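Long-range contact in YlqD protein (Synechococcus sp. WH 8102, PDB 4DCI), which is of unknown function but folds as a small beta sheet carrying a long helical hairpin, predicted to be a coiled coil, in a four-chain assembly: residues T8-V22 and D109-I123. Residues are numbered along the deposited sequence; the frame is centred on the assembly and turned at random.
Sequences TILTIKRPITVRAVV and DQIVEQGQLESSCEI
Ile16 and Leu117 exchange two backbone hydrogen bonds, Ile16 N to Leu117 O and Leu117 N to Ile16 O, both 2.7 Å, midway along an antiparallel ladder. Similar pairs run from Leu10–Ile123 to Ala20–Val112, interrupted by a beta bulge where Val18 N reaches Gly115 O at 2.9 Å; its positive phi (75°) suits glycine. Beyond, Val22 N and O bond Gln110 O and Asp109 N. Between the two strands, side-chain polarity adds little: Arg14 NE bonds Ser119 OG only weakly (3.5 Å), at the guanidinium edge, while Cys121 CB sits 3.5 Å above the centre of one guanidinium face. With CG between backbone N and carbonyl carbon (chi1 75°), the extended Arg14 chain lies back over residues 119–121, and NH1 bonds Lys132 O. A leucine in place of Arg14 would probably leave Lys132 O without this donor and uncover Cys121 CB. Ser119 OG also bonds Thr11 O of a neighbouring subunit. Outward, Ile12 CG2 meets Ile123 CD1 at 3.8 Å, the side chains crossing at about a right angle and both touching Leu129. Backbone bonding thus joins the strands along their length, up to the helical hairpin, while Ser119 and Ser120 carry the sheet into the same neighbouring subunit.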
ATOM      1  N   THR B   8      10.795   7.194 -32.912  1.00 61.32           N
ATOM      2  CA  THR B   8      10.764   7.278 -31.456  1.00 60.87           C
ATOM      3  C   THR B   8      10.648   5.896 -30.822  1.00 60.93           C
ATOM      4  O   THR B   8       9.703   5.157 -31.097  1.00 64.65           O
ATOM      5  CB  THR B   8       9.602   8.175 -30.991  1.00 61.12           C
ATOM      6  OG1 THR B   8       9.648   9.405 -31.722  1.00 60.19           O
ATOM      7  CG2 THR B   8       9.695   8.463 -29.488  1.00 60.84           C
ATOM      8  N   ILE B   9      11.628   5.561 -29.984  1.00 61.19           N
ATOM      9  CA  ILE B   9      11.653   4.290 -29.263  1.00 55.87           C
ATOM     10  C   ILE B   9      11.431   4.531 -27.765  1.00 49.43           C
ATOM     11  O   ILE B   9      12.220   5.208 -27.102  1.00 51.74           O
ATOM     12  CB  ILE B   9      12.974   3.521 -29.526  1.00 57.49           C
ATOM     13  CG1 ILE B   9      13.028   3.056 -30.985  1.00 54.43           C
ATOM     14  CG2 ILE B   9      13.119   2.326 -28.588  1.00 57.52           C
ATOM     15  CD1 ILE B   9      14.384   2.563 -31.435  1.00 61.22           C
ATOM     16  N   LEU B  10      10.343   3.982 -27.244  1.00 48.29           N
ATOM     17  CA  LEU B  10      10.021   4.117 -25.829  1.00 49.08           C
ATOM     18  C   LEU B  10      10.389   2.844 -25.087  1.00 48.88           C
ATOM     19  O   LEU B  10      10.313   1.747 -25.648  1.00 46.84           O
ATOM     20  CB  LEU B  10       8.533   4.427 -25.647  1.00 47.13           C
ATOM     21  CG  LEU B  10       8.034   5.752 -26.242  1.00 46.57           C
ATOM     22  CD1 LEU B  10       6.514   5.803 -26.276  1.00 44.29           C
ATOM     23  CD2 LEU B  10       8.596   6.945 -25.481  1.00 49.17           C
ATOM     24  N   THR B  11      10.791   2.995 -23.830  1.00 47.96           N
ATOM     25  CA  THR B  11      11.089   1.845 -22.987  1.00 48.49           C
ATOM     26  C   THR B  11      10.022   1.752 -21.913  1.00 49.70           C
ATOM     27  O   THR B  11       9.849   2.678 -21.123  1.00 52.92           O
ATOM     28  CB  THR B  11      12.472   1.957 -22.322  1.00 52.78           C
ATOM     29  OG1 THR B  11      12.465   3.068 -21.424  1.00 54.71           O
ATOM     30  CG2 THR B  11      13.575   2.171 -23.365  1.00 53.71           C
ATOM     31  N   ILE B  12       9.290   0.643 -21.906  1.00 45.47           N
ATOM     32  CA  ILE B  12       8.226   0.426 -20.933  1.00 45.11           C
ATOM     33  C   ILE B  12       8.625  -0.701 -20.008  1.00 45.53           C
ATOM     34  O   ILE B  12       9.633  -1.358 -20.234  1.00 44.48           O
ATOM     35  CB  ILE B  12       6.883   0.051 -21.598  1.00 43.62           C
ATOM     36  CG1 ILE B  12       7.034  -1.226 -22.436  1.00 43.84           C
ATOM     37  CG2 ILE B  12       6.352   1.213 -22.421  1.00 42.97           C
ATOM     38  CD1 ILE B  12       5.724  -1.862 -22.845  1.00 45.45           C
ATOM     39  N   LYS B  13       7.808  -0.930 -18.985  1.00 43.62           N
ATOM     40  CA  LYS B  13       7.997  -2.010 -18.045  1.00 40.97           C
ATOM     41  C   LYS B  13       7.040  -3.168 -18.363  1.00 42.18           C
ATOM     42  O   LYS B  13       5.866  -2.946 -18.634  1.00 42.79           O
ATOM     43  CB  LYS B  13       7.764  -1.462 -16.650  1.00 42.32           C
ATOM     44  CG  LYS B  13       7.494  -2.517 -15.599  1.00 48.13           C
ATOM     45  CD  LYS B  13       6.874  -1.882 -14.371  1.00 52.68           C
ATOM     46  CE  LYS B  13       6.255  -2.919 -13.460  1.00 55.58           C
ATOM     47  NZ  LYS B  13       5.629  -2.204 -12.317  1.00 71.20           N
ATOM     48  N   ARG B  14       7.541  -4.400 -18.326  1.00 41.63           N
ATOM     49  CA  ARG B  14       6.742  -5.582 -18.685  1.00 44.40           C
ATOM     50  C   ARG B  14       7.135  -6.790 -17.839  1.00 45.59           C
ATOM     51  O   ARG B  14       8.297  -6.942 -17.470  1.00 46.23           O
ATOM     52  CB  ARG B  14       6.993  -5.968 -20.141  1.00 45.06           C
ATOM     53  CG  ARG B  14       8.349  -6.641 -20.264  1.00 47.29           C
ATOM     54  CD  ARG B  14       8.544  -7.443 -21.513  1.00 47.75           C
ATOM     55  NE  ARG B  14       9.971  -7.625 -21.708  1.00 50.37           N
ATOM     56  CZ  ARG B  14      10.524  -8.068 -22.826  1.00 54.02           C
ATOM     57  NH1 ARG B  14       9.770  -8.385 -23.872  1.00 54.62           N
ATOM     58  NH2 ARG B  14      11.838  -8.187 -22.894  1.00 57.44           N
ATOM     59  N   PRO B  15       6.183  -7.699 -17.588  1.00 46.61           N
ATOM     60  CA  PRO B  15       6.515  -8.887 -16.821  1.00 45.70           C
ATOM     61  C   PRO B  15       7.212  -9.948 -17.686  1.00 44.93           C
ATOM     62  O   PRO B  15       6.999  -9.997 -18.900  1.00 49.05           O
ATOM     63  CB  PRO B  15       5.141  -9.381 -16.399  1.00 45.12           C
ATOM     64  CG  PRO B  15       4.261  -9.031 -17.561  1.00 43.89           C
ATOM     65  CD  PRO B  15       4.816  -7.767 -18.141  1.00 45.74           C
ATOM     66  N   ILE B  16       8.043 -10.776 -17.062  1.00 44.94           N
ATOM     67  CA  ILE B  16       8.623 -11.947 -17.718  1.00 47.72           C
ATOM     68  C   ILE B  16       8.117 -13.187 -16.991  1.00 48.64           C
ATOM     69  O   ILE B  16       8.052 -13.214 -15.761  1.00 46.81           O
ATOM     70  CB  ILE B  16      10.172 -11.919 -17.709  1.00 50.74           C
ATOM     71  CG1 ILE B  16      10.710 -10.765 -18.553  1.00 56.82           C
ATOM     72  CG2 ILE B  16      10.770 -13.213 -18.236  1.00 50.19           C
ATOM     73  CD1 ILE B  16      10.097 -10.642 -19.935  1.00 62.02           C
ATOM     74  N   THR B  17       7.742 -14.208 -17.750  1.00 50.38           N
ATOM     75  CA  THR B  17       7.274 -15.444 -17.152  1.00 48.23           C
ATOM     76  C   THR B  17       8.437 -16.407 -16.987  1.00 46.89           C
ATOM     77  O   THR B  17       9.231 -16.598 -17.903  1.00 50.80           O
ATOM     78  CB  THR B  17       6.161 -16.073 -18.000  1.00 49.84           C
ATOM     79  OG1 THR B  17       5.039 -15.183 -18.028  1.00 51.25           O
ATOM     80  CG2 THR B  17       5.729 -17.420 -17.429  1.00 52.70           C
ATOM     81  N   VAL B  18       8.545 -16.994 -15.806  1.00 46.12           N
ATOM     82  CA  VAL B  18       9.559 -18.008 -15.563  1.00 48.28           C
ATOM     83  C   VAL B  18       8.891 -19.375 -15.628  1.00 49.00           C
ATOM     84  O   VAL B  18       7.945 -19.645 -14.888  1.00 55.11           O
ATOM     85  CB  VAL B  18      10.239 -17.817 -14.189  1.00 47.29           C
ATOM     86  CG1 VAL B  18      11.543 -18.599 -14.118  1.00 43.82           C
ATOM     87  CG2 VAL B  18      10.511 -16.346 -13.938  1.00 45.07           C
ATOM     88  N   ARG B  19       9.359 -20.221 -16.537  1.00 50.14           N
ATOM     89  CA  ARG B  19       8.924 -21.617 -16.583  1.00 56.80           C
ATOM     90  C   ARG B  19      10.074 -22.518 -16.119  1.00 54.69           C
ATOM     91  O   ARG B  19      11.231 -22.239 -16.418  1.00 63.19           O
ATOM     92  CB  ARG B  19       8.482 -21.999 -18.001  1.00 61.33           C
ATOM     93  CG  ARG B  19       7.239 -21.271 -18.486  1.00 62.74           C
ATOM     94  CD  ARG B  19       7.004 -21.481 -19.973  1.00 68.12           C
ATOM     95  NE  ARG B  19       6.086 -20.473 -20.503  1.00 76.62           N
ATOM     96  CZ  ARG B  19       6.015 -20.096 -21.782  1.00 75.93           C
ATOM     97  NH1 ARG B  19       6.814 -20.629 -22.701  1.00 87.64           N
ATOM     98  NH2 ARG B  19       5.145 -19.162 -22.146  1.00 81.09           N
ATOM     99  N   ALA B  20       9.767 -23.586 -15.386  1.00 53.64           N
ATOM    100  CA  ALA B  20      10.809 -24.519 -14.929  1.00 54.02           C
ATOM    101  C   ALA B  20      10.711 -25.875 -15.597  1.00 52.72           C
ATOM    102  O   ALA B  20       9.619 -26.421 -15.790  1.00 53.86           O
ATOM    103  CB  ALA B  20      10.779 -24.683 -13.418  1.00 51.51           C
ATOM    104  N   VAL B  21      11.867 -26.408 -15.961  1.00 53.67           N
ATOM    105  CA  VAL B  21      11.967 -27.786 -16.411  1.00 57.63           C
ATOM    106  C   VAL B  21      11.869 -28.651 -15.159  1.00 59.96           C
ATOM    107  O   VAL B  21      12.530 -28.366 -14.145  1.00 58.67           O
ATOM    108  CB  VAL B  21      13.299 -28.053 -17.145  1.00 57.62           C
ATOM    109  CG1 VAL B  21      13.381 -29.495 -17.620  1.00 63.51           C
ATOM    110  CG2 VAL B  21      13.447 -27.133 -18.340  1.00 54.15           C
ATOM    111  N   VAL B  22      11.033 -29.685 -15.208  1.00 59.98           N
ATOM    112  CA  VAL B  22      10.895 -30.558 -14.045  1.00 62.08           C
ATOM    113  C   VAL B  22      12.146 -31.425 -13.848  1.00 62.42           C
ATOM    114  O   VAL B  22      12.481 -32.278 -14.685  1.00 61.40           O
ATOM    115  CB  VAL B  22       9.611 -31.417 -14.069  1.00 62.43           C
ATOM    116  CG1 VAL B  22       9.527 -32.257 -12.798  1.00 61.14           C
ATOM    117  CG2 VAL B  22       8.372 -30.539 -14.187  1.00 57.21           C
ATOM    118  N   ASP B 109      11.313 -33.613 -16.922  1.00 74.39           N
ATOM    119  CA  ASP B 109      11.403 -32.976 -18.246  1.00 73.41           C
ATOM    120  C   ASP B 109      10.104 -32.337 -18.765  1.00 69.82           C
ATOM    121  O   ASP B 109      10.066 -31.816 -19.885  1.00 64.47           O
ATOM    122  CB  ASP B 109      12.001 -33.940 -19.280  1.00 74.87           C
ATOM    123  CG  ASP B 109      13.424 -34.339 -18.951  1.00 79.91           C
ATOM    124  OD1 ASP B 109      14.158 -33.516 -18.361  1.00 78.61           O
ATOM    125  OD2 ASP B 109      13.816 -35.477 -19.284  1.00 83.44           O
ATOM    126  N   GLN B 110       9.049 -32.370 -17.957  1.00 66.23           N
ATOM    127  CA  GLN B 110       7.883 -31.544 -18.219  1.00 67.33           C
ATOM    128  C   GLN B 110       8.230 -30.089 -17.911  1.00 64.65           C
ATOM    129  O   GLN B 110       9.188 -29.807 -17.178  1.00 64.64           O
ATOM    130  CB  GLN B 110       6.724 -31.978 -17.341  1.00 70.41           C
ATOM    131  CG  GLN B 110       5.779 -32.972 -17.977  1.00 71.34           C
ATOM    132  CD  GLN B 110       4.577 -33.220 -17.093  1.00 75.92           C
ATOM    133  OE1 GLN B 110       4.637 -34.008 -16.149  1.00 77.37           O
ATOM    134  NE2 GLN B 110       3.477 -32.535 -17.386  1.00 77.07           N
ATOM    135  N   ILE B 111       7.452 -29.166 -18.463  1.00 59.25           N
ATOM    136  CA  ILE B 111       7.720 -27.743 -18.263  1.00 59.50           C
ATOM    137  C   ILE B 111       6.551 -27.042 -17.586  1.00 56.96           C
ATOM    138  O   ILE B 111       5.409 -27.161 -18.028  1.00 52.99           O
ATOM    139  CB  ILE B 111       8.087 -27.048 -19.587  1.00 55.55           C
ATOM    140  CG1 ILE B 111       9.473 -27.517 -20.041  1.00 49.71           C
ATOM    141  CG2 ILE B 111       8.051 -25.534 -19.423  1.00 57.47           C
ATOM    142  CD1 ILE B 111       9.871 -27.078 -21.434  1.00 47.63           C
ATOM    143  N   VAL B 112       6.847 -26.308 -16.513  1.00 58.88           N
ATOM    144  CA  VAL B 112       5.813 -25.730 -15.656  1.00 60.54           C
ATOM    145  C   VAL B 112       5.966 -24.225 -15.460  1.00 62.59           C
ATOM    146  O   VAL B 112       7.079 -23.704 -15.397  1.00 62.48           O
ATOM    147  CB  VAL B 112       5.818 -26.389 -14.261  1.00 59.09           C
ATOM    148  CG1 VAL B 112       4.547 -26.052 -13.499  1.00 58.23           C
ATOM    149  CG2 VAL B 112       5.937 -27.886 -14.391  1.00 58.00           C
ATOM    150  N   GLU B 113       4.831 -23.541 -15.347  1.00 64.66           N
ATOM    151  CA  GLU B 113       4.792 -22.164 -14.881  1.00 63.34           C
ATOM    152  C   GLU B 113       5.433 -22.054 -13.503  1.00 65.15           C
ATOM    153  O   GLU B 113       5.319 -22.973 -12.688  1.00 65.05           O
ATOM    154  CB  GLU B 113       3.346 -21.710 -14.775  1.00 66.54           C
ATOM    155  CG  GLU B 113       3.166 -20.221 -14.950  1.00 74.74           C
ATOM    156  CD  GLU B 113       3.058 -19.830 -16.407  1.00 83.58           C
ATOM    157  OE1 GLU B 113       3.681 -20.499 -17.272  1.00 82.06           O
ATOM    158  OE2 GLU B 113       2.337 -18.849 -16.685  1.00 96.76           O
ATOM    159  N   GLN B 114       6.095 -20.932 -13.241  1.00 59.80           N
ATOM    160  CA  GLN B 114       6.737 -20.705 -11.950  1.00 60.74           C
ATOM    161  C   GLN B 114       6.963 -19.214 -11.743  1.00 68.99           C
ATOM    162  O   GLN B 114       8.106 -18.756 -11.648  1.00 79.38           O
ATOM    163  CB  GLN B 114       8.069 -21.464 -11.864  1.00 62.45           C
ATOM    164  CG  GLN B 114       8.594 -21.700 -10.449  1.00 75.36           C
ATOM    165  CD  GLN B 114      10.120 -21.577 -10.335  1.00 86.87           C
ATOM    166  OE1 GLN B 114      10.876 -22.240 -11.052  1.00 83.95           O
ATOM    167  NE2 GLN B 114      10.576 -20.726  -9.418  1.00 94.19           N
ATOM    168  N   GLY B 115       5.877 -18.447 -11.699  1.00 65.30           N
ATOM    169  CA  GLY B 115       5.959 -17.023 -11.364  1.00 66.05           C
ATOM    170  C   GLY B 115       6.492 -16.078 -12.430  1.00 63.90           C
ATOM    171  O   GLY B 115       6.744 -16.480 -13.569  1.00 59.82           O
ATOM    172  N   GLN B 116       6.673 -14.817 -12.027  1.00 59.81           N
ATOM    173  CA  GLN B 116       6.964 -13.693 -12.921  1.00 53.70           C
ATOM    174  C   GLN B 116       8.137 -12.861 -12.424  1.00 48.87           C
ATOM    175  O   GLN B 116       8.393 -12.802 -11.229  1.00 52.14           O
ATOM    176  CB  GLN B 116       5.760 -12.763 -12.970  1.00 53.71           C
ATOM    177  CG  GLN B 116       4.426 -13.459 -13.126  1.00 60.70           C
ATOM    178  CD  GLN B 116       4.011 -13.550 -14.572  1.00 65.11           C
ATOM    179  OE1 GLN B 116       3.961 -12.535 -15.268  1.00 68.47           O
ATOM    180  NE2 GLN B 116       3.703 -14.761 -15.034  1.00 73.57           N
ATOM    181  N   LEU B 117       8.827 -12.188 -13.339  1.00 46.49           N
ATOM    182  CA  LEU B 117       9.858 -11.222 -12.971  1.00 44.40           C
ATOM    183  C   LEU B 117       9.612  -9.898 -13.656  1.00 43.16           C
ATOM    184  O   LEU B 117       9.235  -9.872 -14.830  1.00 42.41           O
ATOM    185  CB  LEU B 117      11.222 -11.730 -13.386  1.00 43.95           C
ATOM    186  CG  LEU B 117      11.707 -12.948 -12.624  1.00 45.64           C
ATOM    187  CD1 LEU B 117      12.857 -13.578 -13.381  1.00 45.16           C
ATOM    188  CD2 LEU B 117      12.124 -12.552 -11.217  1.00 50.33           C
ATOM    189  N   GLU B 118       9.833  -8.798 -12.939  1.00 40.94           N
ATOM    190  CA  GLU B 118       9.716  -7.494 -13.574  1.00 40.70           C
ATOM    191  C   GLU B 118      10.848  -7.345 -14.581  1.00 40.53           C
ATOM    192  O   GLU B 118      12.008  -7.663 -14.284  1.00 38.46           O
ATOM    193  CB  GLU B 118       9.730  -6.320 -12.589  1.00 39.67           C
ATOM    194  CG  GLU B 118       9.487  -5.004 -13.329  1.00 44.95           C
ATOM    195  CD  GLU B 118       9.794  -3.737 -12.544  1.00 48.32           C
ATOM    196  OE1 GLU B 118       9.363  -3.638 -11.380  1.00 54.85           O
ATOM    197  OE2 GLU B 118      10.448  -2.822 -13.111  1.00 53.48           O
ATOM    198  N   SER B 119      10.483  -6.877 -15.774  1.00 40.89           N
ATOM    199  CA  SER B 119      11.419  -6.625 -16.857  1.00 40.40           C
ATOM    200  C   SER B 119      11.072  -5.308 -17.532  1.00 39.70           C
ATOM    201  O   SER B 119      10.148  -4.601 -17.109  1.00 39.52           O
ATOM    202  CB  SER B 119      11.349  -7.751 -17.882  1.00 43.29           C
ATOM    203  OG  SER B 119      12.175  -7.478 -18.995  1.00 49.59           O
ATOM    204  N   SER B 120      11.823  -4.987 -18.580  1.00 39.05           N
ATOM    205  CA  SER B 120      11.582  -3.793 -19.361  1.00 38.41           C
ATOM    206  C   SER B 120      11.914  -4.112 -20.808  1.00 40.24           C
ATOM    207  O   SER B 120      12.527  -5.132 -21.073  1.00 45.52           O
ATOM    208  CB  SER B 120      12.447  -2.648 -18.841  1.00 39.07           C
ATOM    209  OG  SER B 120      13.812  -2.931 -19.056  1.00 41.62           O
ATOM    210  N   CYS B 121      11.499  -3.257 -21.733  1.00 41.19           N
ATOM    211  CA  CYS B 121      11.753  -3.462 -23.162  1.00 44.59           C
ATOM    212  C   CYS B 121      11.348  -2.239 -23.995  1.00 48.15           C
ATOM    213  O   CYS B 121      10.717  -1.302 -23.490  1.00 52.29           O
ATOM    214  CB  CYS B 121      11.004  -4.686 -23.682  1.00 46.67           C
ATOM    215  SG  CYS B 121       9.231  -4.399 -23.782  1.00 54.69           S
ATOM    216  N   GLU B 122      11.698  -2.267 -25.276  1.00 46.97           N
ATOM    217  CA  GLU B 122      11.480  -1.136 -26.153  1.00 46.72           C
ATOM    218  C   GLU B 122      10.312  -1.394 -27.086  1.00 44.02           C
ATOM    219  O   GLU B 122      10.105  -2.508 -27.550  1.00 44.46           O
ATOM    220  CB  GLU B 122      12.739  -0.847 -26.954  1.00 50.33           C
ATOM    221  CG  GLU B 122      14.009  -1.213 -26.206  1.00 55.96           C
ATOM    222  CD  GLU B 122      15.182  -0.341 -26.578  1.00 64.00           C
ATOM    223  OE1 GLU B 122      15.420  -0.146 -27.792  1.00 68.12           O
ATOM    224  OE2 GLU B 122      15.863   0.144 -25.643  1.00 71.17           O
ATOM    225  N   ILE B 123       9.540  -0.348 -27.335  1.00 44.51           N
ATOM    226  CA  ILE B 123       8.395  -0.419 -28.216  1.00 42.82           C
ATOM    227  C   ILE B 123       8.443   0.741 -29.189  1.00 45.70           C
ATOM    228  O   ILE B 123       8.903   1.830 -28.845  1.00 48.44           O
ATOM    229  CB  ILE B 123       7.081  -0.340 -27.438  1.00 40.68           C
ATOM    230  CG1 ILE B 123       7.084   0.896 -26.518  1.00 41.62           C
ATOM    231  CG2 ILE B 123       6.880  -1.621 -26.655  1.00 38.85           C
ATOM    232  CD1 ILE B 123       5.712   1.427 -26.141  1.00 41.21           C
TER